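Local coordinates for putative cell invasion protein with MAC/Perforin domain (Bacteroides thetaiotaomicron VPI-5482, PDB 3KK7) that is of unknown function but belongs to the membrane-attack complex/perforin family and may act in cell invasion or membrane attack, at residues E374-I380 / L449-D454. Sequence-based numbering, arbitrary orientation.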
ATOM      1  N   GLU A 374       1.787 -22.177   6.233  1.00 26.09           N
ATOM      2  CA  GLU A 374       2.005 -23.434   5.516  1.00 27.23           C
ATOM      3  C   GLU A 374       1.084 -23.487   4.314  1.00 27.47           C
ATOM      4  O   GLU A 374      -0.119 -23.283   4.454  1.00 26.83           O
ATOM      5  CB  GLU A 374       1.708 -24.652   6.412  1.00 27.75           C
ATOM      6  CG  GLU A 374       1.918 -26.049   5.732  1.00 29.12           C
ATOM      7  CD  GLU A 374       1.554 -27.242   6.637  1.00 31.31           C
ATOM      8  OE1 GLU A 374       1.387 -27.042   7.862  1.00 32.29           O
ATOM      9  OE2 GLU A 374       1.435 -28.374   6.106  1.00 32.73           O
ATOM     10  N   PRO A 375       1.644 -23.752   3.128  1.00 28.31           N
ATOM     11  CA  PRO A 375       0.789 -24.011   1.980  1.00 29.04           C
ATOM     12  C   PRO A 375       0.239 -25.452   1.935  1.00 29.80           C
ATOM     13  O   PRO A 375       0.755 -26.343   2.594  1.00 29.71           O
ATOM     14  CB  PRO A 375       1.703 -23.726   0.794  1.00 28.69           C
ATOM     15  CG  PRO A 375       3.040 -23.903   1.299  1.00 28.52           C
ATOM     16  CD  PRO A 375       3.045 -23.567   2.732  1.00 28.08           C
ATOM     17  N   TYR A 376      -0.809 -25.652   1.140  1.00 30.77           N
ATOM     18  CA  TYR A 376      -1.484 -26.935   1.044  1.00 31.33           C
ATOM     19  C   TYR A 376      -2.479 -26.896  -0.095  1.00 31.92           C
ATOM     20  O   TYR A 376      -2.985 -25.841  -0.430  1.00 32.45           O
ATOM     21  CB  TYR A 376      -2.241 -27.255   2.340  1.00 31.45           C
ATOM     22  CG  TYR A 376      -3.291 -26.242   2.735  1.00 31.62           C
ATOM     23  CD1 TYR A 376      -4.599 -26.346   2.270  1.00 32.68           C
ATOM     24  CD2 TYR A 376      -2.978 -25.191   3.598  1.00 33.08           C
ATOM     25  CE1 TYR A 376      -5.580 -25.414   2.644  1.00 33.24           C
ATOM     26  CE2 TYR A 376      -3.936 -24.256   3.974  1.00 33.80           C
ATOM     27  CZ  TYR A 376      -5.236 -24.367   3.492  1.00 33.84           C
ATOM     28  OH  TYR A 376      -6.176 -23.440   3.876  1.00 33.18           O
ATOM     29  N   ILE A 377      -2.755 -28.053  -0.677  1.00 32.39           N
ATOM     30  CA  ILE A 377      -3.767 -28.188  -1.697  1.00 32.64           C
ATOM     31  C   ILE A 377      -5.010 -28.736  -1.026  1.00 33.09           C
ATOM     32  O   ILE A 377      -4.922 -29.719  -0.304  1.00 33.23           O
ATOM     33  CB  ILE A 377      -3.327 -29.164  -2.769  1.00 32.63           C
ATOM     34  CG1 ILE A 377      -2.075 -28.629  -3.479  1.00 32.18           C
ATOM     35  CG2 ILE A 377      -4.472 -29.396  -3.746  1.00 33.11           C
ATOM     36  CD1 ILE A 377      -1.534 -29.544  -4.565  1.00 29.91           C
ATOM     37  N   GLU A 378      -6.154 -28.091  -1.238  1.00 33.44           N
ATOM     38  CA  GLU A 378      -7.428 -28.610  -0.753  1.00 34.21           C
ATOM     39  C   GLU A 378      -8.280 -28.979  -1.979  1.00 34.88           C
ATOM     40  O   GLU A 378      -8.452 -28.156  -2.893  1.00 35.37           O
ATOM     41  CB  GLU A 378      -8.142 -27.611   0.171  1.00 34.37           C
ATOM     42  CG  GLU A 378      -8.448 -26.230  -0.449  1.00 35.83           C
ATOM     43  CD  GLU A 378      -9.050 -25.237   0.539  1.00 37.52           C
ATOM     44  OE1 GLU A 378      -9.751 -25.699   1.466  1.00 40.02           O
ATOM     45  OE2 GLU A 378      -8.831 -24.000   0.384  1.00 37.79           O
ATOM     46  N   ILE A 379      -8.747 -30.230  -2.040  1.00 34.82           N
ATOM     47  CA  ILE A 379      -9.619 -30.685  -3.131  1.00 34.80           C
ATOM     48  C   ILE A 379     -11.047 -30.477  -2.635  1.00 35.01           C
ATOM     49  O   ILE A 379     -11.514 -31.181  -1.725  1.00 35.01           O
ATOM     50  CB  ILE A 379      -9.396 -32.177  -3.499  1.00 34.61           C
ATOM     51  CG1 ILE A 379      -7.922 -32.432  -3.866  1.00 34.16           C
ATOM     52  CG2 ILE A 379     -10.321 -32.578  -4.651  1.00 34.62           C
ATOM     53  CD1 ILE A 379      -7.438 -33.835  -3.581  1.00 30.83           C
ATOM     54  N   ILE A 380     -11.731 -29.498  -3.211  1.00 34.69           N
ATOM     55  CA  ILE A 380     -13.045 -29.133  -2.734  1.00 34.71           C
ATOM     56  C   ILE A 380     -13.967 -28.914  -3.917  1.00 34.85           C
ATOM     57  O   ILE A 380     -13.648 -29.303  -5.026  1.00 34.52           O
ATOM     58  CB  ILE A 380     -12.966 -27.889  -1.817  1.00 34.91           C
ATOM     59  CG1 ILE A 380     -12.348 -26.694  -2.560  1.00 35.11           C
ATOM     60  CG2 ILE A 380     -12.154 -28.218  -0.566  1.00 35.09           C
ATOM     61  CD1 ILE A 380     -12.666 -25.336  -1.943  1.00 34.46           C
ATOM     62  N   LEU A 449       3.342 -31.345  -0.202  1.00 36.80           N
ATOM     63  CA  LEU A 449       2.717 -30.630   0.896  1.00 36.22           C
ATOM     64  C   LEU A 449       1.426 -31.343   1.300  1.00 36.11           C
ATOM     65  O   LEU A 449       0.994 -32.287   0.644  1.00 35.66           O
ATOM     66  CB  LEU A 449       2.463 -29.168   0.513  1.00 35.99           C
ATOM     67  CG  LEU A 449       2.033 -28.761  -0.903  1.00 35.97           C
ATOM     68  CD1 LEU A 449       0.769 -29.491  -1.405  1.00 34.33           C
ATOM     69  CD2 LEU A 449       1.845 -27.231  -0.931  1.00 35.31           C
ATOM     70  N   LYS A 450       0.842 -30.904   2.409  1.00 36.05           N
ATOM     71  CA  LYS A 450      -0.432 -31.415   2.874  1.00 36.02           C
ATOM     72  C   LYS A 450      -1.465 -31.275   1.746  1.00 35.90           C
ATOM     73  O   LYS A 450      -1.670 -30.191   1.226  1.00 35.76           O
ATOM     74  CB  LYS A 450      -0.880 -30.631   4.120  1.00 36.45           C
ATOM     75  CG  LYS A 450      -2.147 -31.146   4.844  1.00 37.65           C
ATOM     76  CD  LYS A 450      -2.886 -30.034   5.658  1.00 39.48           C
ATOM     77  CE  LYS A 450      -2.253 -29.700   7.029  1.00 39.18           C
ATOM     78  NZ  LYS A 450      -2.963 -28.542   7.671  1.00 38.07           N
ATOM     79  N   ILE A 451      -2.052 -32.394   1.337  1.00 35.50           N
ATOM     80  CA  ILE A 451      -3.188 -32.407   0.432  1.00 35.21           C
ATOM     81  C   ILE A 451      -4.366 -32.925   1.260  1.00 35.87           C
ATOM     82  O   ILE A 451      -4.249 -33.947   1.967  1.00 35.70           O
ATOM     83  CB  ILE A 451      -2.961 -33.335  -0.787  1.00 35.02           C
ATOM     84  CG1 ILE A 451      -1.684 -32.938  -1.521  1.00 33.98           C
ATOM     85  CG2 ILE A 451      -4.172 -33.319  -1.717  1.00 33.27           C
ATOM     86  CD1 ILE A 451      -1.374 -33.808  -2.701  1.00 32.95           C
ATOM     87  N   LYS A 452      -5.483 -32.208   1.200  1.00 36.14           N
ATOM     88  CA  LYS A 452      -6.688 -32.619   1.895  1.00 36.31           C
ATOM     89  C   LYS A 452      -7.868 -32.462   0.962  1.00 36.29           C
ATOM     90  O   LYS A 452      -7.755 -31.818  -0.072  1.00 36.25           O
ATOM     91  CB  LYS A 452      -6.889 -31.818   3.176  1.00 36.62           C
ATOM     92  CG  LYS A 452      -6.616 -30.320   3.072  1.00 37.44           C
ATOM     93  CD  LYS A 452      -7.463 -29.520   4.089  1.00 38.66           C
ATOM     94  CE  LYS A 452      -6.660 -28.449   4.848  1.00 39.83           C
ATOM     95  NZ  LYS A 452      -7.545 -27.380   5.427  1.00 40.17           N
ATOM     96  N   ALA A 453      -8.972 -33.113   1.302  1.00 36.28           N
ATOM     97  CA  ALA A 453     -10.194 -33.017   0.528  1.00 36.66           C
ATOM     98  C   ALA A 453     -11.307 -32.698   1.498  1.00 36.95           C
ATOM     99  O   ALA A 453     -11.161 -32.952   2.689  1.00 36.58           O
ATOM    100  CB  ALA A 453     -10.472 -34.321  -0.212  1.00 36.55           C
ATOM    101  N   ASP A 454     -12.401 -32.121   1.002  1.00 37.52           N
ATOM    102  CA  ASP A 454     -13.529 -31.798   1.860  1.00 38.05           C
ATOM    103  C   ASP A 454     -14.783 -31.602   1.047  1.00 38.67           C
ATOM    104  O   ASP A 454     -14.965 -30.561   0.452  1.00 38.53           O
ATOM    105  CB  ASP A 454     -13.242 -30.548   2.688  1.00 38.08           C
ATOM    106  CG  ASP A 454     -14.244 -30.348   3.822  1.00 38.80           C
ATOM    107  OD1 ASP A 454     -15.390 -30.855   3.760  1.00 39.14           O
ATOM    108  OD2 ASP A 454     -13.868 -29.676   4.801  1.00 39.69           O
TER
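Two parallel neighbours in the mixed beta-sheet of the D2 region, strands 376-380 and 450-454, pair Ile377 with Ile451, Glu378 with Lys452 and Ile379 with Ala453; strand 22-25 runs antiparallel on the far edge of 450-454, and strand 392-401 on that of 376-380. Ile377 gives its N-H to Lys450 O and takes one from Lys452 N onto its own O (3.0 Å). Ile379 does the same a step later: its N reaches Lys452 O at 2.7 Å, and Asp454 N closes on Ile379 O.

Ile377, Ile379, Ile451 and Ala453 make one face apolar. Ile379 CD1 meets Ile451 CG2 at 3.8 Å and Ile379 CB faces Ala453 CB; helix 429-443 packs over this end through Phe432, Ser436 and Ile439. At the start of the pair Leu449 reaches across, its CD1 3.6 Å from Ile377 CG1, the two side chains at about a right angle, and its other branch, CD2, 3.9 Å from Pro375 CB. With an alanine here the CD1 and CD2 branches are gone, and Ile377 CG1 and Pro375 CB would probably each lose an apolar contact, opening a gap where the strands begin to pair.

The other face is polar. Tyr376 has CG between its backbone N and carbonyl carbon (chi1 59°), which takes the ring toward Lys452, whose CE approaches obliquely to 3.9 Å from Tyr376 CE1; the lysine chain bends at chi3 and brings NZ to 4.5 Å from the ring centroid, an off-centre cation-pi contact. That ammonium also makes a salt bridge to Glu21, and Glu378 is salt-bridged to Lys407 and Lys457 and hydrogen-bonded to Asn401. The charges of Lys452 and Glu378 are thus probably balanced by residues from elsewhere in the chain, whereas the strands are joined by backbone bonds and aliphatic packing, with the off-centre Tyr376–Lys452 contact added on the polar face.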